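Local structure of ribosomal RNA small subunit methyltransferase E (Bacillus subtilis, 1VHK) at residues T103-H108 with S145-P151; K94-I98 with T236-L241. The protein probably methylates the N3 position of a specific uridine in 16S rRNA, using S-adenosyl-L-methionine and acting on the assembled 30S ribosomal subunit. All coordinates share one frame; numbering follows the deposited sequence.

Interaction 1 (T103-H108 with S145-P151)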
ATOM      1  N   THR A 103       4.804   6.115  -1.735  1.00 20.06           N
ATOM      2  CA  THR A 103       5.547   6.114  -2.992  1.00 21.68           C
ATOM      3  C   THR A 103       5.380   4.745  -3.668  1.00 21.13           C
ATOM      4  O   THR A 103       5.026   4.686  -4.861  1.00 17.85           O
ATOM      5  CB  THR A 103       7.042   6.468  -2.808  1.00 23.97           C
ATOM      6  OG1 THR A 103       7.145   7.726  -2.113  1.00 20.45           O
ATOM      7  CG2 THR A 103       7.768   6.612  -4.143  1.00 18.63           C
ATOM      8  N   GLU A 104       5.571   3.648  -2.924  1.00 20.58           N
ATOM      9  CA  GLU A 104       5.397   2.324  -3.540  1.00 22.48           C
ATOM     10  C   GLU A 104       4.031   2.342  -4.278  1.00 23.31           C
ATOM     11  O   GLU A 104       3.989   2.037  -5.455  1.00 24.05           O
ATOM     12  CB  GLU A 104       5.437   1.144  -2.612  1.00 22.59           C
ATOM     13  CG  GLU A 104       6.427   1.018  -1.508  1.00 28.13           C
ATOM     14  CD  GLU A 104       6.326  -0.177  -0.580  1.00 27.11           C
ATOM     15  OE1 GLU A 104       5.958  -1.296  -0.987  1.00 23.47           O
ATOM     16  OE2 GLU A 104       6.653  -0.047   0.637  1.00 26.33           O
ATOM     17  N   LEU A 105       2.944   2.795  -3.639  1.00 21.41           N
ATOM     18  CA  LEU A 105       1.659   2.844  -4.235  1.00 20.85           C
ATOM     19  C   LEU A 105       1.353   3.894  -5.278  1.00 21.53           C
ATOM     20  O   LEU A 105       0.170   4.012  -5.679  1.00 21.10           O
ATOM     21  CB  LEU A 105       0.548   2.818  -3.159  1.00 18.72           C
ATOM     22  CG  LEU A 105       0.586   1.538  -2.315  1.00 22.88           C
ATOM     23  CD1 LEU A 105      -0.085   1.762  -0.974  1.00 21.85           C
ATOM     24  CD2 LEU A 105      -0.024   0.355  -3.064  1.00 22.90           C
ATOM     25  N   GLY A 106       2.290   4.679  -5.777  1.00 21.14           N
ATOM     26  CA  GLY A 106       2.053   5.638  -6.808  1.00 20.88           C
ATOM     27  C   GLY A 106       1.778   7.059  -6.469  1.00 20.92           C
ATOM     28  O   GLY A 106       1.535   7.858  -7.407  1.00 22.87           O
ATOM     29  N   ALA A 107       1.734   7.481  -5.228  1.00 20.83           N
ATOM     30  CA  ALA A 107       1.465   8.868  -4.858  1.00 20.56           C
ATOM     31  C   ALA A 107       2.359   9.827  -5.623  1.00 21.97           C
ATOM     32  O   ALA A 107       3.549   9.567  -5.810  1.00 19.95           O
ATOM     33  CB  ALA A 107       1.732   9.041  -3.353  1.00 19.78           C
ATOM     34  N   HIS A 108       1.813  10.989  -6.013  1.00 24.82           N
ATOM     35  CA  HIS A 108       2.567  11.970  -6.774  1.00 25.91           C
ATOM     36  C   HIS A 108       3.319  12.950  -5.901  1.00 24.69           C
ATOM     37  O   HIS A 108       4.406  13.389  -6.276  1.00 24.10           O
ATOM     38  CB  HIS A 108       1.707  12.738  -7.808  1.00 29.08           C
ATOM     39  CG  HIS A 108       2.535  13.749  -8.560  1.00 32.18           C
ATOM     40  ND1 HIS A 108       3.430  13.383  -9.556  1.00 35.42           N
ATOM     41  CD2 HIS A 108       2.672  15.083  -8.403  1.00 30.79           C
ATOM     42  CE1 HIS A 108       4.059  14.465  -9.994  1.00 32.35           C
ATOM     43  NE2 HIS A 108       3.610  15.504  -9.311  1.00 32.53           N
ATOM     44  N   SER A 145      10.542   0.513  -6.093  1.00 29.90           N
ATOM     45  CA  SER A 145       9.245   0.204  -6.662  1.00 29.09           C
ATOM     46  C   SER A 145       9.167   0.431  -8.153  1.00 29.30           C
ATOM     47  O   SER A 145       8.094   0.253  -8.744  1.00 29.41           O
ATOM     48  CB  SER A 145       8.132   0.990  -5.966  1.00 26.35           C
ATOM     49  OG  SER A 145       8.332   2.369  -6.161  1.00 28.06           O
ATOM     50  N   TYR A 146      10.258   0.890  -8.742  1.00 29.50           N
ATOM     51  CA  TYR A 146      10.352   1.099 -10.170  1.00 28.19           C
ATOM     52  C   TYR A 146       9.462   2.229 -10.633  1.00 27.67           C
ATOM     53  O   TYR A 146       8.801   2.127 -11.666  1.00 28.44           O
ATOM     54  CB  TYR A 146      10.036  -0.205 -10.929  1.00 26.98           C
ATOM     55  CG  TYR A 146      11.222  -1.129 -10.997  1.00 27.65           C
ATOM     56  CD1 TYR A 146      11.495  -1.890 -12.116  1.00 27.73           C
ATOM     57  CD2 TYR A 146      12.157  -1.162  -9.968  1.00 30.85           C
ATOM     58  CE1 TYR A 146      12.608  -2.689 -12.192  1.00 29.38           C
ATOM     59  CE2 TYR A 146      13.283  -1.949 -10.036  1.00 32.61           C
ATOM     60  CZ  TYR A 146      13.504  -2.729 -11.155  1.00 31.60           C
ATOM     61  OH  TYR A 146      14.611  -3.548 -11.187  1.00 31.37           O
ATOM     62  N   ARG A 147       9.443   3.294  -9.852  1.00 27.53           N
ATOM     63  CA  ARG A 147       8.693   4.486 -10.252  1.00 28.10           C
ATOM     64  C   ARG A 147       9.506   5.170 -11.370  1.00 28.33           C
ATOM     65  O   ARG A 147      10.688   4.872 -11.535  1.00 24.97           O
ATOM     66  CB  ARG A 147       8.527   5.423  -9.058  1.00 28.16           C
ATOM     67  CG  ARG A 147       7.496   5.044  -8.047  1.00 27.24           C
ATOM     68  CD  ARG A 147       6.069   5.181  -8.568  1.00 30.89           C
ATOM     69  NE  ARG A 147       5.657   6.562  -8.720  1.00 31.00           N
ATOM     70  CZ  ARG A 147       5.319   7.384  -7.738  1.00 29.44           C
ATOM     71  NH1 ARG A 147       5.317   6.973  -6.481  1.00 29.47           N
ATOM     72  NH2 ARG A 147       4.981   8.621  -8.041  1.00 29.49           N
ATOM     73  N   ASN A 148       8.846   5.968 -12.190  1.00 30.63           N
ATOM     74  CA  ASN A 148       9.481   6.709 -13.256  1.00 33.10           C
ATOM     75  C   ASN A 148       9.783   8.136 -12.783  1.00 34.94           C
ATOM     76  O   ASN A 148      10.331   8.917 -13.554  1.00 36.23           O
ATOM     77  CB  ASN A 148       8.611   6.790 -14.504  1.00 37.53           C
ATOM     78  CG  ASN A 148       8.482   5.432 -15.186  1.00 42.51           C
ATOM     79  OD1 ASN A 148       7.764   4.581 -14.658  1.00 44.29           O
ATOM     80  ND2 ASN A 148       9.169   5.241 -16.308  1.00 39.28           N
ATOM     81  N   GLU A 149       9.411   8.425 -11.545  1.00 34.79           N
ATOM     82  CA  GLU A 149       9.587   9.682 -10.898  1.00 35.51           C
ATOM     83  C   GLU A 149       9.701   9.498  -9.371  1.00 35.01           C
ATOM     84  O   GLU A 149       9.112   8.581  -8.815  1.00 35.07           O
ATOM     85  CB  GLU A 149       8.401  10.650 -11.130  1.00 39.46           C
ATOM     86  CG  GLU A 149       7.208  10.393 -10.238  1.00 48.22           C
ATOM     87  CD  GLU A 149       6.339  11.559  -9.883  1.00 55.19           C
ATOM     88  OE1 GLU A 149       5.850  12.274 -10.789  1.00 56.63           O
ATOM     89  OE2 GLU A 149       6.092  11.800  -8.661  1.00 59.43           O
ATOM     90  N   VAL A 150      10.345  10.462  -8.740  1.00 33.96           N
ATOM     91  CA  VAL A 150      10.483  10.502  -7.287  1.00 32.16           C
ATOM     92  C   VAL A 150       9.505  11.532  -6.726  1.00 32.95           C
ATOM     93  O   VAL A 150       9.532  12.711  -7.098  1.00 32.47           O
ATOM     94  CB  VAL A 150      11.921  10.923  -6.912  1.00 28.41           C
ATOM     95  CG1 VAL A 150      12.051  11.054  -5.405  1.00 22.39           C
ATOM     96  CG2 VAL A 150      12.919   9.929  -7.514  1.00 25.32           C
ATOM     97  N   PRO A 151       8.577  11.097  -5.900  1.00 33.61           N
ATOM     98  CA  PRO A 151       7.572  11.997  -5.359  1.00 34.86           C
ATOM     99  C   PRO A 151       8.197  13.079  -4.489  1.00 34.97           C
ATOM    100  O   PRO A 151       9.088  12.817  -3.696  1.00 34.57           O
ATOM    101  CB  PRO A 151       6.616  11.125  -4.586  1.00 33.27           C
ATOM    102  CG  PRO A 151       7.025   9.735  -4.796  1.00 33.80           C
ATOM    103  CD  PRO A 151       8.372   9.712  -5.449  1.00 33.98           C
TER
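R147 reaches across to the end of helix 94-104 and sets its guanidinium against two backbone carbonyls. R147 NH1 donates to T103 O at 2.8 Å, with the oxygen slightly tilted from the guanidinium plane. R147 NH2 bonds to A107 O, also at 2.8 Å, but comes in well above the plane of that carbonyl, and NH1 adds a weak bond to the same oxygen. The chain bends at both chi2 (-70°) and chi3 (-72°), curling the guanidinium back so that one face meets G106 C, while E149 O lies over the other, both toward the rim. T103 O also accepts the amide of G106, part of the Schellman motif in which G106, at positive phi, ends the helix; the arginine therefore grips a helix terminus. NH2 forms a long salt bridge with E149 OE2, and NE pairs with E78. An alanine in place of R147 removes the guanidinium, which would probably cost A107 O its side-chain donors and leave E78 and E149 without their cationic mate. The E149 carboxylate in turn meets the H108 ring at its edge, E149 OE1 lying 2.9 Å from H108 ND1, with ring and carboxylate planes 59° apart. Beside the arginine, T103 CG2 sits 3.3 Å from P151 CG, and at the next residue, the last of the helix, S145 CB packs on E104 CA at 3.9 Å. The S145 hydroxyl bonds to A141 O in helix 131-144, while E104 pairs with K101 and with R235 of the second subunit. The contact thus joins the turn between helix 94-104 and strand 109-113 to the loop from helix 131-144 to strand 152-153, with F110 touching T103 and P151, and H108 bonded through its backbone to V83 of strand 82-88.

Interaction 2 (K94-I98 with T236-L241)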
ATOM      1  N   LYS A  94       5.194   7.733  11.914  1.00 39.86           N
ATOM      2  CA  LYS A  94       4.193   7.299  10.957  1.00 36.20           C
ATOM      3  C   LYS A  94       4.268   8.013   9.626  1.00 34.48           C
ATOM      4  O   LYS A  94       3.886   7.467   8.577  1.00 33.43           O
ATOM      5  CB  LYS A  94       2.800   7.427  11.581  1.00 34.01           C
ATOM      6  CG  LYS A  94       2.575   6.514  12.767  1.00 31.00           C
ATOM      7  CD  LYS A  94       1.479   7.051  13.669  1.00 33.39           C
ATOM      8  CE  LYS A  94       1.094   6.049  14.737  1.00 31.67           C
ATOM      9  NZ  LYS A  94       0.409   6.683  15.886  1.00 33.44           N
ATOM     10  N   LEU A  95       4.843   9.217   9.614  1.00 32.39           N
ATOM     11  CA  LEU A  95       4.988   9.960   8.375  1.00 31.01           C
ATOM     12  C   LEU A  95       5.954   9.282   7.419  1.00 33.00           C
ATOM     13  O   LEU A  95       5.722   9.301   6.207  1.00 34.86           O
ATOM     14  CB  LEU A  95       5.364  11.393   8.580  1.00 24.32           C
ATOM     15  CG  LEU A  95       4.649  12.487   7.836  1.00 26.32           C
ATOM     16  CD1 LEU A  95       5.599  13.647   7.535  1.00 28.53           C
ATOM     17  CD2 LEU A  95       3.942  12.039   6.576  1.00 26.65           C
ATOM     18  N   GLU A  96       7.012   8.670   7.923  1.00 35.05           N
ATOM     19  CA  GLU A  96       7.960   7.955   7.076  1.00 36.55           C
ATOM     20  C   GLU A  96       7.279   6.735   6.435  1.00 34.28           C
ATOM     21  O   GLU A  96       7.551   6.456   5.284  1.00 33.74           O
ATOM     22  CB  GLU A  96       9.187   7.483   7.848  1.00 42.47           C
ATOM     23  CG  GLU A  96      10.147   8.568   8.277  1.00 48.26           C
ATOM     24  CD  GLU A  96      11.362   8.005   8.995  1.00 52.64           C
ATOM     25  OE1 GLU A  96      11.522   6.763   8.982  1.00 56.55           O
ATOM     26  OE2 GLU A  96      12.169   8.773   9.560  1.00 54.03           O
ATOM     27  N   TRP A  97       6.416   6.063   7.172  1.00 33.41           N
ATOM     28  CA  TRP A  97       5.694   4.903   6.651  1.00 34.26           C
ATOM     29  C   TRP A  97       4.713   5.361   5.578  1.00 31.94           C
ATOM     30  O   TRP A  97       4.551   4.760   4.531  1.00 29.74           O
ATOM     31  CB  TRP A  97       4.937   4.207   7.788  1.00 44.96           C
ATOM     32  CG  TRP A  97       4.909   2.716   7.705  1.00 55.62           C
ATOM     33  CD1 TRP A  97       5.950   1.862   7.980  1.00 59.44           C
ATOM     34  CD2 TRP A  97       3.803   1.880   7.327  1.00 60.32           C
ATOM     35  NE1 TRP A  97       5.563   0.556   7.781  1.00 61.25           N
ATOM     36  CE2 TRP A  97       4.246   0.541   7.391  1.00 61.71           C
ATOM     37  CE3 TRP A  97       2.483   2.139   6.929  1.00 58.88           C
ATOM     38  CZ2 TRP A  97       3.415  -0.539   7.088  1.00 62.01           C
ATOM     39  CZ3 TRP A  97       1.674   1.067   6.638  1.00 59.88           C
ATOM     40  CH2 TRP A  97       2.139  -0.257   6.702  1.00 61.29           C
ATOM     41  N   ILE A  98       4.109   6.544   5.842  1.00 30.43           N
ATOM     42  CA  ILE A  98       3.157   7.089   4.878  1.00 26.26           C
ATOM     43  C   ILE A  98       3.895   7.454   3.596  1.00 23.94           C
ATOM     44  O   ILE A  98       3.365   7.228   2.516  1.00 21.80           O
ATOM     45  CB  ILE A  98       2.373   8.275   5.446  1.00 25.36           C
ATOM     46  CG1 ILE A  98       1.265   7.793   6.388  1.00 27.97           C
ATOM     47  CG2 ILE A  98       1.744   9.107   4.332  1.00 26.54           C
ATOM     48  CD1 ILE A  98       0.860   8.808   7.456  1.00 26.32           C
ATOM     49  N   THR A 236      -4.173   6.640  10.718  1.00 30.88           N
ATOM     50  CA  THR A 236      -3.667   7.667   9.865  1.00 30.67           C
ATOM     51  C   THR A 236      -2.667   7.216   8.823  1.00 31.57           C
ATOM     52  O   THR A 236      -2.572   7.927   7.808  1.00 32.03           O
ATOM     53  CB  THR A 236      -2.995   8.860  10.601  1.00 31.24           C
ATOM     54  OG1 THR A 236      -2.158   8.407  11.657  1.00 33.78           O
ATOM     55  CG2 THR A 236      -4.130   9.694  11.093  1.00 32.32           C
ATOM     56  N   GLU A 237      -1.864   6.233   9.191  1.00 30.37           N
ATOM     57  CA  GLU A 237      -0.870   5.651   8.323  1.00 30.22           C
ATOM     58  C   GLU A 237      -1.524   4.657   7.358  1.00 29.89           C
ATOM     59  O   GLU A 237      -1.032   4.493   6.234  1.00 30.05           O
ATOM     60  CB  GLU A 237       0.287   5.045   9.106  1.00 26.57           C
ATOM     61  CG  GLU A 237      -0.003   3.891  10.006  1.00 28.79           C
ATOM     62  CD  GLU A 237      -0.600   4.174  11.351  1.00 31.41           C
ATOM     63  OE1 GLU A 237      -1.315   5.185  11.547  1.00 33.82           O
ATOM     64  OE2 GLU A 237      -0.386   3.365  12.299  1.00 32.93           O
ATOM     65  N   THR A 238      -2.734   4.202   7.665  1.00 30.96           N
ATOM     66  CA  THR A 238      -3.469   3.230   6.867  1.00 29.44           C
ATOM     67  C   THR A 238      -4.377   3.828   5.815  1.00 28.87           C
ATOM     68  O   THR A 238      -4.314   3.397   4.640  1.00 30.60           O
ATOM     69  CB  THR A 238      -4.276   2.245   7.735  1.00 26.98           C
ATOM     70  OG1 THR A 238      -3.500   1.837   8.873  1.00 23.41           O
ATOM     71  CG2 THR A 238      -4.654   1.000   6.950  1.00 25.73           C
ATOM     72  N   ALA A 239      -5.114   4.879   6.105  1.00 28.21           N
ATOM     73  CA  ALA A 239      -6.046   5.540   5.211  1.00 25.41           C
ATOM     74  C   ALA A 239      -5.536   5.869   3.827  1.00 23.15           C
ATOM     75  O   ALA A 239      -6.176   5.532   2.828  1.00 22.04           O
ATOM     76  CB  ALA A 239      -6.611   6.817   5.839  1.00 25.21           C
ATOM     77  N   PRO A 240      -4.412   6.557   3.692  1.00 22.55           N
ATOM     78  CA  PRO A 240      -3.845   6.900   2.409  1.00 22.71           C
ATOM     79  C   PRO A 240      -3.411   5.692   1.574  1.00 22.11           C
ATOM     80  O   PRO A 240      -3.322   5.776   0.342  1.00 19.78           O
ATOM     81  CB  PRO A 240      -2.641   7.749   2.719  1.00 22.30           C
ATOM     82  CG  PRO A 240      -2.604   7.972   4.158  1.00 23.16           C
ATOM     83  CD  PRO A 240      -3.652   7.132   4.812  1.00 23.63           C
ATOM     84  N   LEU A 241      -3.067   4.605   2.235  1.00 21.98           N
ATOM     85  CA  LEU A 241      -2.628   3.386   1.570  1.00 24.44           C
ATOM     86  C   LEU A 241      -3.809   2.723   0.847  1.00 24.89           C
ATOM     87  O   LEU A 241      -3.722   2.463  -0.344  1.00 23.02           O
ATOM     88  CB  LEU A 241      -2.043   2.436   2.607  1.00 26.97           C
ATOM     89  CG  LEU A 241      -0.542   2.531   2.863  1.00 31.10           C
ATOM     90  CD1 LEU A 241       0.016   3.952   2.688  1.00 28.35           C
ATOM     91  CD2 LEU A 241      -0.253   2.003   4.256  1.00 32.30           C
TER
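W97 lays the six-membered part of its indole obliquely against the L241 side chain, W97 CZ3 coming 3.2 Å from L241 CD2, and E237 CB approaches the same ring system at CE3 (4.2 Å). The neighbouring residue I98 carries CG1 anti to its carbonyl carbon (chi1 -78°), which turns that branch toward the incoming backbone: I98 CG1 touches E237 CA at 3.6 Å, and I98 CD1 ends 3.6 Å from T236 O. P240 CG borders the isoleucine at longer range. E237 touches all three: W97, I98 and K94. Its CG lies between the backbone N and the carbonyl carbon, and a further bend at chi2 (-80°) brings the carboxylate obliquely across the aliphatic part of K94, with E237 OE2 3.9 Å from K94 CE. The charged ends do not pair, since K94 NZ is 4.9 Å from E237 OE1; the lysine instead forms a salt bridge with E208, and E237 OE2 one with K101 of the second subunit. T236 OG1 adds only a weak bond to E237 OE1. Across the two segments the contact is made by van der Waals touches, with the charges paired elsewhere; it joins the first turn of helix 94-104 to the entrance of helix 239-253, at the dimer interface, where W97 also meets W97 of the second subunit edge-to-face. Beneath these helices lies the parallel sheet: S87 of strand 82-88 touches I98, I85 of the same strand touches P240, and F205 of strand 200-205 packs on P240 and A239.

How the interactions relate
The two contacts lie at successive levels of helix 94-104: interaction 2 uses its first turn and interaction 1 its end, their centres about 15 Å apart. Along the chain interaction 1 is nested within the loop closed by interaction 2, in the order 94-98, 103-108, 145-151, 236-241. They touch where L105 CD1 packs 3.8 Å from L241 O. Both lie within the SPOUT-type methyltransferase domain, beside its parallel sheet, and both reach the second subunit. Helix 94-104 meets the start of helix 239-253 at its first turn, and at its end the loop after helix 131-144, with L105 beyond it again packing on helix 239-253; dimer contacts at both levels are consistent with the dimers usual in SPOUT methyltransferases.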